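Local coordinates for FAD:protein FMN transferase (Pseudomonas stutzeri ATCC 14405 = CCUG 16156, PDB 5MGY), which probably transfers FMN from FAD onto a threonine of a target protein, releasing AMP, in a magnesium-dependent reaction, and takes part in maturing NosR for nitrous oxide reduction, at residues Gly47-Gln52 with Ala160-Asp165; Val62-Ala67 with Glu74-Met79; Asp78-Leu83 with Leu153-Ile158; Val84-Gln89 with Ser266-Asp271. All coordinates share one frame; numbering follows the deposited sequence.

Contact 1: residues Gly47-Gln52 with Ala160-Asp165; sequences GQLDKQ and AGYAVD. Unlike the reference sequence in segment 47-52: Gln48 (reference Glu).
Leu49 is the one residue of 47-52 that reaches across to 160-165, and its two methyls divide the work. CD1 rests on the methyl of Ala163, at 3.3 Å from Ala163 CB, while CD2 comes to the rim of the Tyr162 ring, near the ring plane, 3.5 Å from Tyr162 CD2. The leucine thus forks over the helix, one branch beside an aromatic edge and the other over a small residue where the two backbones come nearest, with 7.6 Å between Leu49 CA and Ala163 CA. Tyr162 offers that edge because a chi1 of -179° turns CG directly away from its backbone N, which swings the ring out from its own helix. Further out, the tyrosine hydroxyl is hydrogen-bonded to Glu82, so the far end of the ring is anchored too. Replacing Leu49 with an alanine would probably open a gap beside Ala163 and leave the Tyr162 edge without its hydrophobic neighbour. This buried apolar contact joins helix 35-53 to helix 159-173; Met79 and Leu83 of helix 78-93 and Leu268 of helix 267-292 also pack against Tyr162, and Ala160 and Val164 touch strand 186-190.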
loop_
_atom_site.group_PDB
_atom_site.type_symbol
_atom_site.label_atom_id
_atom_site.label_comp_id
_atom_site.label_asym_id
_atom_site.label_seq_id
_atom_site.Cartn_x
_atom_site.Cartn_y
_atom_site.Cartn_z
ATOM N N GLY A 47 -10.611 13.121 1.473
ATOM C CA GLY A 47 -11.956 13.155 0.942
ATOM C C GLY A 47 -11.942 12.899 -0.530
ATOM O O GLY A 47 -12.825 12.213 -0.992
ATOM N N GLN A 48 -10.989 13.474 -1.257
ATOM C CA GLN A 48 -10.941 13.248 -2.663
ATOM C C GLN A 48 -10.660 11.764 -2.927
ATOM O O GLN A 48 -11.210 11.186 -3.866
ATOM C CB GLN A 48 -9.843 14.015 -3.319
ATOM C CG GLN A 48 -10.066 15.471 -3.506
ATOM C CD GLN A 48 -8.798 16.111 -4.030
ATOM O OE1 GLN A 48 -8.188 16.984 -3.373
ATOM N NE2 GLN A 48 -8.348 15.636 -5.216
ATOM N N LEU A 49 -9.780 11.155 -2.137
ATOM C CA LEU A 49 -9.420 9.776 -2.401
ATOM C C LEU A 49 -10.613 8.902 -2.206
ATOM O O LEU A 49 -10.855 8.016 -3.010
ATOM C CB LEU A 49 -8.275 9.288 -1.529
ATOM C CG LEU A 49 -6.918 9.881 -1.868
ATOM C CD1 LEU A 49 -5.924 9.672 -0.751
ATOM C CD2 LEU A 49 -6.332 9.249 -3.065
ATOM N N ASP A 50 -11.374 9.170 -1.164
ATOM C CA ASP A 50 -12.528 8.363 -0.865
ATOM C C ASP A 50 -13.605 8.514 -1.965
ATOM O O ASP A 50 -14.239 7.574 -2.357
ATOM C CB ASP A 50 -13.066 8.813 0.451
ATOM C CG ASP A 50 -13.819 7.725 1.195
ATOM O OD1 ASP A 50 -13.562 7.479 2.309
ATOM O OD2 ASP A 50 -14.757 7.095 0.812
ATOM N N LYS A 51 -13.791 9.711 -2.458
ATOM C CA LYS A 51 -14.827 9.978 -3.435
ATOM C C LYS A 51 -14.446 9.369 -4.767
ATOM O O LYS A 51 -15.312 8.887 -5.433
ATOM C CB LYS A 51 -15.048 11.509 -3.577
ATOM C CG LYS A 51 -16.378 11.903 -4.147
ATOM C CD LYS A 51 -16.375 11.995 -5.658
ATOM C CE LYS A 51 -17.810 11.978 -6.175
ATOM N NZ LYS A 51 -17.863 11.547 -7.598
ATOM N N GLN A 52 -13.171 9.459 -5.153
ATOM C CA GLN A 52 -12.688 8.980 -6.450
ATOM C C GLN A 52 -12.486 7.433 -6.418
ATOM O O GLN A 52 -12.949 6.746 -7.317
ATOM C CB GLN A 52 -11.403 9.747 -6.924
ATOM C CG GLN A 52 -11.570 11.255 -7.170
ATOM C CD GLN A 52 -10.404 11.911 -7.913
ATOM O OE1 GLN A 52 -9.900 11.406 -8.886
ATOM N NE2 GLN A 52 -9.998 13.053 -7.472
ATOM N N ALA A 160 -3.242 4.017 0.236
ATOM C CA ALA A 160 -2.606 4.604 1.421
ATOM C C ALA A 160 -1.240 5.190 1.091
ATOM O O ALA A 160 -0.898 6.287 1.501
ATOM C CB ALA A 160 -2.492 3.574 2.533
ATOM N N GLY A 161 -0.484 4.485 0.295
ATOM C CA GLY A 161 0.774 5.030 -0.102
ATOM C C GLY A 161 0.784 6.264 -0.962
ATOM O O GLY A 161 1.700 7.083 -0.833
ATOM N N TYR A 162 -0.145 6.287 -1.926
ATOM C CA TYR A 162 -0.429 7.428 -2.769
ATOM C C TYR A 162 -0.836 8.624 -1.891
ATOM O O TYR A 162 -0.301 9.714 -2.057
ATOM C CB TYR A 162 -1.543 7.057 -3.717
ATOM C CG TYR A 162 -1.938 8.135 -4.667
ATOM C CD1 TYR A 162 -0.998 8.725 -5.501
ATOM C CD2 TYR A 162 -3.298 8.566 -4.757
ATOM C CE1 TYR A 162 -1.384 9.700 -6.408
ATOM C CE2 TYR A 162 -3.697 9.537 -5.663
ATOM C CZ TYR A 162 -2.735 10.102 -6.477
ATOM O OH TYR A 162 -3.102 11.061 -7.369
ATOM N N ALA A 163 -1.720 8.383 -0.929
ATOM C CA ALA A 163 -2.197 9.394 0.012
ATOM C C ALA A 163 -1.034 10.066 0.753
ATOM O O ALA A 163 -1.039 11.273 0.921
ATOM C CB ALA A 163 -3.215 8.799 0.998
ATOM N N VAL A 164 -0.030 9.282 1.147
ATOM C CA VAL A 164 1.133 9.766 1.860
ATOM C C VAL A 164 1.912 10.696 0.931
ATOM O O VAL A 164 2.354 11.786 1.338
ATOM C CB VAL A 164 1.997 8.562 2.326
ATOM C CG1 VAL A 164 3.421 8.974 2.736
ATOM C CG2 VAL A 164 1.327 7.881 3.491
ATOM N N ASP A 165 2.069 10.271 -0.328
ATOM C CA ASP A 165 2.848 11.040 -1.282
ATOM C C ASP A 165 2.105 12.347 -1.538
ATOM O O ASP A 165 2.745 13.400 -1.482
ATOM C CB ASP A 165 3.152 10.296 -2.590
ATOM C CG ASP A 165 4.193 9.176 -2.450
ATOM O OD1 ASP A 165 5.063 9.221 -1.538
ATOM O OD2 ASP A 165 4.188 8.225 -3.300
#

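Contact 2: residues Val62-Ala67 with Glu74-Met79; sequences VERFNA and EPMPDM
Arg64 reaches from helix 61-67 to the strand that carries Glu74 and Pro75, its CB directed at that strand and CG anti to the backbone N (chi1 -170°). CB and CG serve as the stalk. The chain then bends about CG-CD, and CD passes 3.9 Å from Glu74 OE2. NE donates to the same Glu74 OE2 at 3.1 Å, in a nearly straight salt-bridging bond (166°) that lies in the guanidinium plane and uses the anti lone pair of the carboxylate; the two planar groups are nevertheless turned 44° from each other. At the tip, NH2 makes a weak, bent hydrogen bond of 2.8 Å to Pro75 O and comes near Met76 SD, whereas NH1 forms a salt bridge with Asp61. Glutamate, aspartate and a carbonyl oxygen therefore share one guanidinium. A Met-aromatic contact lies alongside this polar group: Met76 SD stands 5.2 Å from the centroid of the Phe65 ring, oblique to it, and the doubly bent methionine chain brings Met76 CE to 3.9 Å from Phe65 CB. The rim of the same ring meets the CB of Glu74. Lys147 makes a cation-pi contact with Phe65, and Leu145 of strand 144-147 touches both Phe65 and Met76. After Met76 the chain turns through Pro77, the N-cap residue of helix 78-93.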
loop_
_atom_site.group_PDB
_atom_site.type_symbol
_atom_site.label_atom_id
_atom_site.label_comp_id
_atom_site.label_asym_id
_atom_site.label_seq_id
_atom_site.Cartn_x
_atom_site.Cartn_y
_atom_site.Cartn_z
ATOM N N VAL A 62 -14.675 5.273 -9.107
ATOM C CA VAL A 62 -14.304 3.916 -9.414
ATOM C C VAL A 62 -15.529 3.050 -9.403
ATOM O O VAL A 62 -15.604 2.208 -10.232
ATOM C CB VAL A 62 -13.219 3.354 -8.494
ATOM C CG1 VAL A 62 -13.703 3.239 -7.077
ATOM C CG2 VAL A 62 -12.807 1.976 -8.920
ATOM N N GLU A 63 -16.508 3.256 -8.525
ATOM C CA GLU A 63 -17.749 2.410 -8.575
ATOM C C GLU A 63 -18.647 2.655 -9.773
ATOM O O GLU A 63 -19.343 1.724 -10.218
ATOM C CB GLU A 63 -18.606 2.465 -7.308
ATOM C CG GLU A 63 -18.067 1.588 -6.169
ATOM C CD GLU A 63 -18.167 0.076 -6.394
ATOM O OE1 GLU A 63 -19.284 -0.445 -6.299
ATOM O OE2 GLU A 63 -17.128 -0.594 -6.596
ATOM N N ARG A 64 -18.636 3.882 -10.282
ATOM C CA ARG A 64 -19.308 4.169 -11.517
ATOM C C ARG A 64 -18.653 3.377 -12.676
ATOM O O ARG A 64 -19.352 2.734 -13.453
ATOM C CB ARG A 64 -19.276 5.670 -11.762
ATOM C CG ARG A 64 -20.154 6.133 -12.910
ATOM C CD ARG A 64 -20.038 7.615 -13.145
ATOM N NE ARG A 64 -18.821 7.961 -13.921
ATOM C CZ ARG A 64 -17.783 8.658 -13.468
ATOM N NH1 ARG A 64 -17.782 9.085 -12.201
ATOM N NH2 ARG A 64 -16.745 8.908 -14.282
ATOM N N PHE A 65 -17.317 3.411 -12.752
ATOM C CA PHE A 65 -16.533 2.566 -13.699
ATOM C C PHE A 65 -16.770 1.062 -13.534
ATOM O O PHE A 65 -16.973 0.339 -14.498
ATOM C CB PHE A 65 -15.046 2.820 -13.560
ATOM C CG PHE A 65 -14.238 2.152 -14.612
ATOM C CD1 PHE A 65 -14.288 2.610 -15.915
ATOM C CD2 PHE A 65 -13.468 1.038 -14.316
ATOM C CE1 PHE A 65 -13.588 1.984 -16.909
ATOM C CE2 PHE A 65 -12.765 0.408 -15.301
ATOM C CZ PHE A 65 -12.823 0.878 -16.595
ATOM N N ASN A 66 -16.800 0.606 -12.300
ATOM C CA ASN A 66 -17.014 -0.824 -12.033
ATOM C C ASN A 66 -18.374 -1.324 -12.441
ATOM O O ASN A 66 -18.506 -2.483 -12.760
ATOM C CB ASN A 66 -16.772 -1.173 -10.545
ATOM C CG ASN A 66 -15.327 -1.077 -10.151
ATOM O OD1 ASN A 66 -14.434 -0.840 -10.967
ATOM N ND2 ASN A 66 -15.097 -1.205 -8.874
ATOM N N ALA A 67 -19.384 -0.456 -12.425
ATOM C CA ALA A 67 -20.738 -0.900 -12.814
ATOM C C ALA A 67 -20.894 -1.130 -14.312
ATOM O O ALA A 67 -21.744 -1.892 -14.708
ATOM C CB ALA A 67 -21.757 0.057 -12.315
ATOM N N GLU A 74 -15.065 5.200 -20.480
ATOM C CA GLU A 74 -15.769 6.093 -19.603
ATOM C C GLU A 74 -14.808 7.155 -19.100
ATOM O O GLU A 74 -13.703 6.817 -18.640
ATOM C CB GLU A 74 -16.307 5.312 -18.452
ATOM C CG GLU A 74 -17.023 6.146 -17.413
ATOM C CD GLU A 74 -18.463 6.530 -17.779
ATOM O OE1 GLU A 74 -18.918 6.217 -18.906
ATOM O OE2 GLU A 74 -19.180 7.102 -16.917
ATOM N N PRO A 75 -15.204 8.453 -19.170
ATOM C CA PRO A 75 -14.277 9.475 -18.623
ATOM C C PRO A 75 -14.030 9.283 -17.110
ATOM O O PRO A 75 -14.944 8.871 -16.370
ATOM C CB PRO A 75 -14.982 10.804 -18.931
ATOM C CG PRO A 75 -16.025 10.482 -19.927
ATOM C CD PRO A 75 -16.434 9.071 -19.681
ATOM N N MET A 76 -12.790 9.513 -16.685
ATOM C CA MET A 76 -12.402 9.324 -15.267
ATOM C C MET A 76 -11.481 10.425 -14.801
ATOM O O MET A 76 -10.672 10.973 -15.583
ATOM C CB MET A 76 -11.672 7.977 -15.013
ATOM C CG MET A 76 -12.461 6.720 -15.298
ATOM S SD MET A 76 -13.880 6.532 -14.243
ATOM C CE MET A 76 -13.074 6.050 -12.763
ATOM N N PRO A 77 -11.521 10.694 -13.505
ATOM C CA PRO A 77 -10.637 11.746 -13.043
ATOM C C PRO A 77 -9.122 11.416 -13.060
ATOM O O PRO A 77 -8.711 10.264 -13.293
ATOM C CB PRO A 77 -11.137 12.012 -11.634
ATOM C CG PRO A 77 -12.170 11.013 -11.305
ATOM C CD PRO A 77 -12.253 10.039 -12.415
ATOM N N ASP A 78 -8.312 12.453 -12.837
ATOM C CA ASP A 78 -6.836 12.361 -12.844
ATOM C C ASP A 78 -6.258 11.274 -11.943
ATOM O O ASP A 78 -5.469 10.467 -12.420
ATOM C CB ASP A 78 -6.241 13.742 -12.485
ATOM C CG ASP A 78 -6.356 14.777 -13.657
ATOM O OD1 ASP A 78 -6.705 14.430 -14.836
ATOM O OD2 ASP A 78 -6.065 15.960 -13.375
ATOM N N MET A 79 -6.681 11.261 -10.670
ATOM C CA MET A 79 -6.229 10.273 -9.701
ATOM C C MET A 79 -6.334 8.871 -10.219
ATOM O O MET A 79 -5.394 8.082 -10.035
ATOM C CB MET A 79 -7.042 10.272 -8.424
ATOM C CG MET A 79 -6.540 11.229 -7.406
ATOM S SD MET A 79 -7.512 11.026 -5.905
ATOM C CE MET A 79 -7.048 12.607 -5.115
#

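Contact 3: residues Asp78-Leu83 with Leu153-Ile158; sequences DMVREL and LDFNSI. With MG (magnesium ion), chain I.
Phe155 and Leu83 both hold CG anti to their carbonyl carbon, chi1 being -77° in the phenylalanine, and the two side chains are thereby sent across the gap between helix 78-93 and the loop before helix 159-173. Leu83 meets the ring obliquely: its CB is 3.7 Å from Phe155 CE1, and its CD1 is equally near Phe155 CD1. Val80, one turn earlier, meets the end of the ring, with CG1 at 3.9 Å from Phe155 CZ and the two side chains at about a right angle. Ile158 brings CD1 to 3.8 Å from the carbonyl oxygen of Leu83, so a methyl packs over the helix backbone. An alanine in place of Phe155 would probably leave Val80 and Leu83 without the ring they pack on, and the loop with a smaller hold on the helix. The loop is also braced from within by an Asx turn, in which Asp154 OD2 accepts from Asn156 N at 2.8 Å. Ser157 points its carbonyl oxygen at the magnesium ion, 2.4 Å away, and Asp271 and Thr275 are the other protein ligands. Phe155 and Ile158, two residues before Ser157 and one after, are packed on the helix, consistent with holding this part of the loop in place. Around it, Val62 of helix 61-67 and Leu100 touch Phe155, Phe98 touches Ile158, and Leu53 of helix 35-53 lies on Val80.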
loop_
_atom_site.group_PDB
_atom_site.type_symbol
_atom_site.label_atom_id
_atom_site.label_comp_id
_atom_site.label_asym_id
_atom_site.label_seq_id
_atom_site.Cartn_x
_atom_site.Cartn_y
_atom_site.Cartn_z
ATOM N N ASP A 78 -8.312 12.453 -12.837
ATOM C CA ASP A 78 -6.836 12.361 -12.844
ATOM C C ASP A 78 -6.258 11.274 -11.943
ATOM O O ASP A 78 -5.469 10.467 -12.420
ATOM C CB ASP A 78 -6.241 13.742 -12.485
ATOM C CG ASP A 78 -6.356 14.777 -13.657
ATOM O OD1 ASP A 78 -6.705 14.430 -14.836
ATOM O OD2 ASP A 78 -6.065 15.960 -13.375
ATOM N N MET A 79 -6.681 11.261 -10.670
ATOM C CA MET A 79 -6.229 10.273 -9.701
ATOM C C MET A 79 -6.334 8.871 -10.219
ATOM O O MET A 79 -5.394 8.082 -10.035
ATOM C CB MET A 79 -7.042 10.272 -8.424
ATOM C CG MET A 79 -6.540 11.229 -7.406
ATOM S SD MET A 79 -7.512 11.026 -5.905
ATOM C CE MET A 79 -7.048 12.607 -5.115
ATOM N N VAL A 80 -7.503 8.531 -10.773
ATOM C CA VAL A 80 -7.803 7.150 -11.108
ATOM C C VAL A 80 -6.864 6.738 -12.228
ATOM O O VAL A 80 -6.330 5.630 -12.214
ATOM C CB VAL A 80 -9.256 6.973 -11.511
ATOM C CG1 VAL A 80 -9.479 5.588 -12.097
ATOM C CG2 VAL A 80 -10.150 7.184 -10.334
ATOM N N ARG A 81 -6.649 7.650 -13.164
ATOM C CA ARG A 81 -5.772 7.411 -14.295
ATOM C C ARG A 81 -4.326 7.439 -13.892
ATOM O O ARG A 81 -3.559 6.645 -14.393
ATOM C CB ARG A 81 -6.050 8.384 -15.445
ATOM C CG ARG A 81 -7.220 7.882 -16.266
ATOM C CD ARG A 81 -7.757 8.814 -17.349
ATOM N NE ARG A 81 -8.240 10.096 -16.814
ATOM C CZ ARG A 81 -7.506 11.212 -16.730
ATOM N NH1 ARG A 81 -6.218 11.222 -17.137
ATOM N NH2 ARG A 81 -8.057 12.321 -16.220
ATOM N N GLU A 82 -3.943 8.331 -12.983
ATOM C CA GLU A 82 -2.605 8.279 -12.431
ATOM C C GLU A 82 -2.364 6.867 -11.792
ATOM O O GLU A 82 -1.367 6.219 -12.057
ATOM C CB GLU A 82 -2.361 9.436 -11.414
ATOM C CG GLU A 82 -0.869 9.744 -11.152
ATOM C CD GLU A 82 -0.577 10.606 -9.924
ATOM O OE1 GLU A 82 0.582 10.555 -9.375
ATOM O OE2 GLU A 82 -1.508 11.346 -9.531
ATOM N N LEU A 83 -3.306 6.398 -11.006
ATOM C CA LEU A 83 -3.127 5.188 -10.287
ATOM C C LEU A 83 -3.185 3.984 -11.176
ATOM O O LEU A 83 -2.486 3.005 -10.914
ATOM C CB LEU A 83 -4.200 5.037 -9.200
ATOM C CG LEU A 83 -4.119 5.942 -7.971
ATOM C CD1 LEU A 83 -4.823 5.244 -6.846
ATOM C CD2 LEU A 83 -2.714 6.220 -7.501
ATOM N N LEU A 153 -12.305 -2.636 -10.592
ATOM C CA LEU A 153 -11.090 -2.154 -10.008
ATOM C C LEU A 153 -11.156 -2.028 -8.520
ATOM O O LEU A 153 -12.230 -1.909 -7.940
ATOM C CB LEU A 153 -10.741 -0.817 -10.611
ATOM C CG LEU A 153 -10.595 -0.832 -12.148
ATOM C CD1 LEU A 153 -10.040 0.489 -12.667
ATOM C CD2 LEU A 153 -9.751 -1.988 -12.611
ATOM N N ASP A 154 -9.985 -2.134 -7.906
ATOM C CA ASP A 154 -9.775 -1.944 -6.454
ATOM C C ASP A 154 -8.359 -1.365 -6.264
ATOM O O ASP A 154 -7.368 -1.928 -6.729
ATOM C CB ASP A 154 -9.907 -3.261 -5.663
ATOM C CG ASP A 154 -9.942 -3.044 -4.140
ATOM O OD1 ASP A 154 -10.825 -3.593 -3.406
ATOM O OD2 ASP A 154 -9.097 -2.285 -3.672
ATOM N N PHE A 155 -8.271 -0.263 -5.549
ATOM C CA PHE A 155 -7.058 0.472 -5.486
ATOM C C PHE A 155 -6.356 0.314 -4.146
ATOM O O PHE A 155 -5.353 0.990 -3.892
ATOM C CB PHE A 155 -7.365 1.976 -5.800
ATOM C CG PHE A 155 -7.583 2.241 -7.269
ATOM C CD1 PHE A 155 -6.513 2.225 -8.172
ATOM C CD2 PHE A 155 -8.850 2.470 -7.742
ATOM C CE1 PHE A 155 -6.732 2.415 -9.520
ATOM C CE2 PHE A 155 -9.076 2.668 -9.085
ATOM C CZ PHE A 155 -8.019 2.632 -9.986
ATOM N N ASN A 156 -6.854 -0.584 -3.297
ATOM C CA ASN A 156 -6.448 -0.643 -1.879
ATOM C C ASN A 156 -4.999 -1.014 -1.733
ATOM O O ASN A 156 -4.370 -0.576 -0.822
ATOM C CB ASN A 156 -7.319 -1.594 -1.028
ATOM C CG ASN A 156 -8.377 -0.882 -0.171
ATOM O OD1 ASN A 156 -8.206 0.235 0.292
ATOM N ND2 ASN A 156 -9.436 -1.580 0.097
ATOM N N SER A 157 -4.433 -1.748 -2.664
ATOM C CA SER A 157 -3.054 -2.196 -2.535
ATOM C C SER A 157 -2.056 -1.035 -2.642
ATOM O O SER A 157 -0.941 -1.133 -2.056
ATOM C CB SER A 157 -2.752 -3.305 -3.552
ATOM O OG SER A 157 -2.889 -2.811 -4.848
ATOM N N ILE A 158 -2.466 0.034 -3.350
ATOM C CA ILE A 158 -1.730 1.343 -3.427
ATOM C C ILE A 158 -2.297 2.679 -2.851
ATOM O O ILE A 158 -1.549 3.682 -2.777
ATOM C CB ILE A 158 -1.229 1.665 -4.847
ATOM C CG1 ILE A 158 -2.314 1.581 -5.885
ATOM C CG2 ILE A 158 -0.194 0.682 -5.214
ATOM C CD1 ILE A 158 -1.880 2.038 -7.300
HETATM MG MG MG I . -0.718 -2.409 -0.095
#

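Contact 4: residues Val84-Gln89 with Ser266-Asp271; sequences VAAGSQ and STLRAD. Unlike the reference sequence in segment 84-89: Ser88 (reference Gly). With MG (magnesium ion), chain I.
Ala86 and Leu268 make the apolar part of this meeting of helices 78-93 and 267-292. Leu268 lays its forked end over the alanine methyl, with CD2 4.1 Å and CD1 4.2 Å from Ala86 CB, a light touch between side chains that both point into the gap. The second contact mixes aliphatic and charged groups. In Gln89 the first torsion is extended (chi1 -175°), CG lying opposite the backbone N, which places that methylene 3.9 Å from Arg269 NH2; the amide and guanidinium planes stand 64° apart, and no hydrogen bond joins the two groups. Their polar ends instead share Asp93, one turn further along the first helix, which accepts from Gln89 NE2 and forms a salt bridge with Arg269 NH1. One aspartate thereby ties the outer ends of both side chains to the same place. Hydrogen bonding within 266-271 shapes the start of the second helix: Ser266 is its N-cap, and its OG accepts from Arg269 N at 3.2 Å in a nearly linear bond (171°). Asp165 of helix 159-173 reinforces this end, accepting from Leu268 N and bonding with Thr267 OG1. Metal coordination comes last. Asp271 OD2 binds the magnesium ion at 2.4 Å, while its other oxygen, OD1, accepts from Gly161 N, a second-shell bond likely to fix the turn of the carboxylate. With Ser157 O and Thr275 OG1 as partners, this aspartate on a capped helix forms the magnesium site of this ApbE-family flavin transferase.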
loop_
_atom_site.group_PDB
_atom_site.type_symbol
_atom_site.label_atom_id
_atom_site.label_comp_id
_atom_site.label_asym_id
_atom_site.label_seq_id
_atom_site.Cartn_x
_atom_site.Cartn_y
_atom_site.Cartn_z
ATOM N N VAL A 84 -4.039 4.016 -12.205
ATOM C CA VAL A 84 -4.119 2.914 -13.161
ATOM C C VAL A 84 -2.798 2.791 -13.837
ATOM O O VAL A 84 -2.297 1.723 -14.000
ATOM C CB VAL A 84 -5.263 3.097 -14.202
ATOM C CG1 VAL A 84 -5.040 2.213 -15.429
ATOM C CG2 VAL A 84 -6.610 2.761 -13.549
ATOM N N ALA A 85 -2.228 3.910 -14.205
ATOM C CA ALA A 85 -0.950 3.911 -14.866
ATOM C C ALA A 85 0.209 3.397 -13.960
ATOM O O ALA A 85 1.003 2.520 -14.371
ATOM C CB ALA A 85 -0.662 5.314 -15.361
ATOM N N ALA A 86 0.270 3.911 -12.728
ATOM C CA ALA A 86 1.240 3.449 -11.784
ATOM C C ALA A 86 1.075 1.962 -11.591
ATOM O O ALA A 86 2.082 1.272 -11.469
ATOM C CB ALA A 86 1.113 4.173 -10.463
ATOM N N GLY A 87 -0.181 1.500 -11.557
ATOM C CA GLY A 87 -0.513 0.090 -11.358
ATOM C C GLY A 87 -0.017 -0.770 -12.504
ATOM O O GLY A 87 0.379 -1.918 -12.316
ATOM N N SER A 88 -0.067 -0.207 -13.699
ATOM C CA SER A 88 0.312 -0.940 -14.877
ATOM C C SER A 88 1.814 -1.287 -14.839
ATOM O O SER A 88 2.233 -2.370 -15.294
ATOM C CB SER A 88 -0.028 -0.103 -16.111
ATOM O OG SER A 88 0.165 -0.843 -17.304
ATOM N N GLN A 89 2.593 -0.335 -14.314
ATOM C CA GLN A 89 4.021 -0.420 -14.224
ATOM C C GLN A 89 4.351 -1.384 -13.121
ATOM O O GLN A 89 5.183 -2.262 -13.264
ATOM C CB GLN A 89 4.589 0.945 -13.886
ATOM C CG GLN A 89 6.097 1.012 -13.871
ATOM C CD GLN A 89 6.658 0.900 -15.282
ATOM O OE1 GLN A 89 6.381 1.738 -16.109
ATOM N NE2 GLN A 89 7.433 -0.141 -15.554
ATOM N N SER A 266 9.289 6.458 -3.341
ATOM C CA SER A 266 7.873 6.634 -3.568
ATOM C C SER A 266 7.138 5.705 -2.640
ATOM O O SER A 266 7.273 4.496 -2.766
ATOM C CB SER A 266 7.559 6.275 -5.010
ATOM O OG SER A 266 6.202 6.065 -5.147
ATOM N N THR A 267 6.387 6.259 -1.700
ATOM C CA THR A 267 5.549 5.462 -0.801
ATOM C C THR A 267 4.449 4.701 -1.571
ATOM O O THR A 267 3.945 3.706 -1.101
ATOM C CB THR A 267 4.874 6.418 0.168
ATOM O OG1 THR A 267 5.835 7.358 0.616
ATOM C CG2 THR A 267 4.302 5.715 1.331
ATOM N N LEU A 268 4.041 5.218 -2.735
ATOM C CA LEU A 268 3.068 4.533 -3.582
ATOM C C LEU A 268 3.675 3.169 -3.995
ATOM O O LEU A 268 3.084 2.087 -3.750
ATOM C CB LEU A 268 2.732 5.419 -4.808
ATOM C CG LEU A 268 1.590 4.951 -5.717
ATOM C CD1 LEU A 268 1.135 6.010 -6.698
ATOM C CD2 LEU A 268 1.930 3.661 -6.455
ATOM N N ARG A 269 4.849 3.240 -4.617
ATOM C CA ARG A 269 5.681 2.050 -4.971
ATOM C C ARG A 269 5.930 1.067 -3.823
ATOM O O ARG A 269 5.734 -0.140 -4.000
ATOM C CB ARG A 269 7.002 2.478 -5.676
ATOM C CG ARG A 269 6.636 2.980 -7.075
ATOM C CD ARG A 269 7.655 2.900 -8.177
ATOM N NE ARG A 269 8.190 1.552 -8.487
ATOM C CZ ARG A 269 7.693 0.681 -9.355
ATOM N NH1 ARG A 269 8.329 -0.452 -9.570
ATOM N NH2 ARG A 269 6.556 0.897 -9.984
ATOM N N ALA A 270 6.243 1.576 -2.641
ATOM C CA ALA A 270 6.400 0.685 -1.505
ATOM C C ALA A 270 5.112 -0.073 -1.178
ATOM O O ALA A 270 5.158 -1.213 -0.828
ATOM C CB ALA A 270 6.902 1.440 -0.263
ATOM N N ASP A 271 3.959 0.573 -1.300
ATOM C CA ASP A 271 2.668 -0.016 -0.918
ATOM C C ASP A 271 2.342 -1.116 -1.929
ATOM O O ASP A 271 1.730 -2.160 -1.579
ATOM C CB ASP A 271 1.583 1.120 -0.822
ATOM C CG ASP A 271 0.308 0.729 -0.023
ATOM O OD1 ASP A 271 -0.688 1.516 -0.067
ATOM O OD2 ASP A 271 0.254 -0.356 0.613
HETATM MG MG MG I . -0.718 -2.409 -0.095
#

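In the fold
Helix 78-93 runs through the set as a common spine: contact 2 lies just before its start, contact 3 uses its first turns and contact 4 its middle, while contact 1 reaches it through Tyr162 and, from helix 35-53, through residues packed on Met79. Contacts 1 and 3 are buried and wholly apolar across their interfaces, with centres about 9 Å apart. Contact 2, its centre about 20 Å from that of the chain, is partly buried and adds a salt bridge to its hydrophobic side. Contact 4, a surface contact, has a light apolar touch and an aliphatic-guanidinium contact, with no hydrogen bond across it. Contacts 3 and 4 meet at magnesium, giving a loop carbonyl and a helix carboxylate; contacts 1 and 2 supply none.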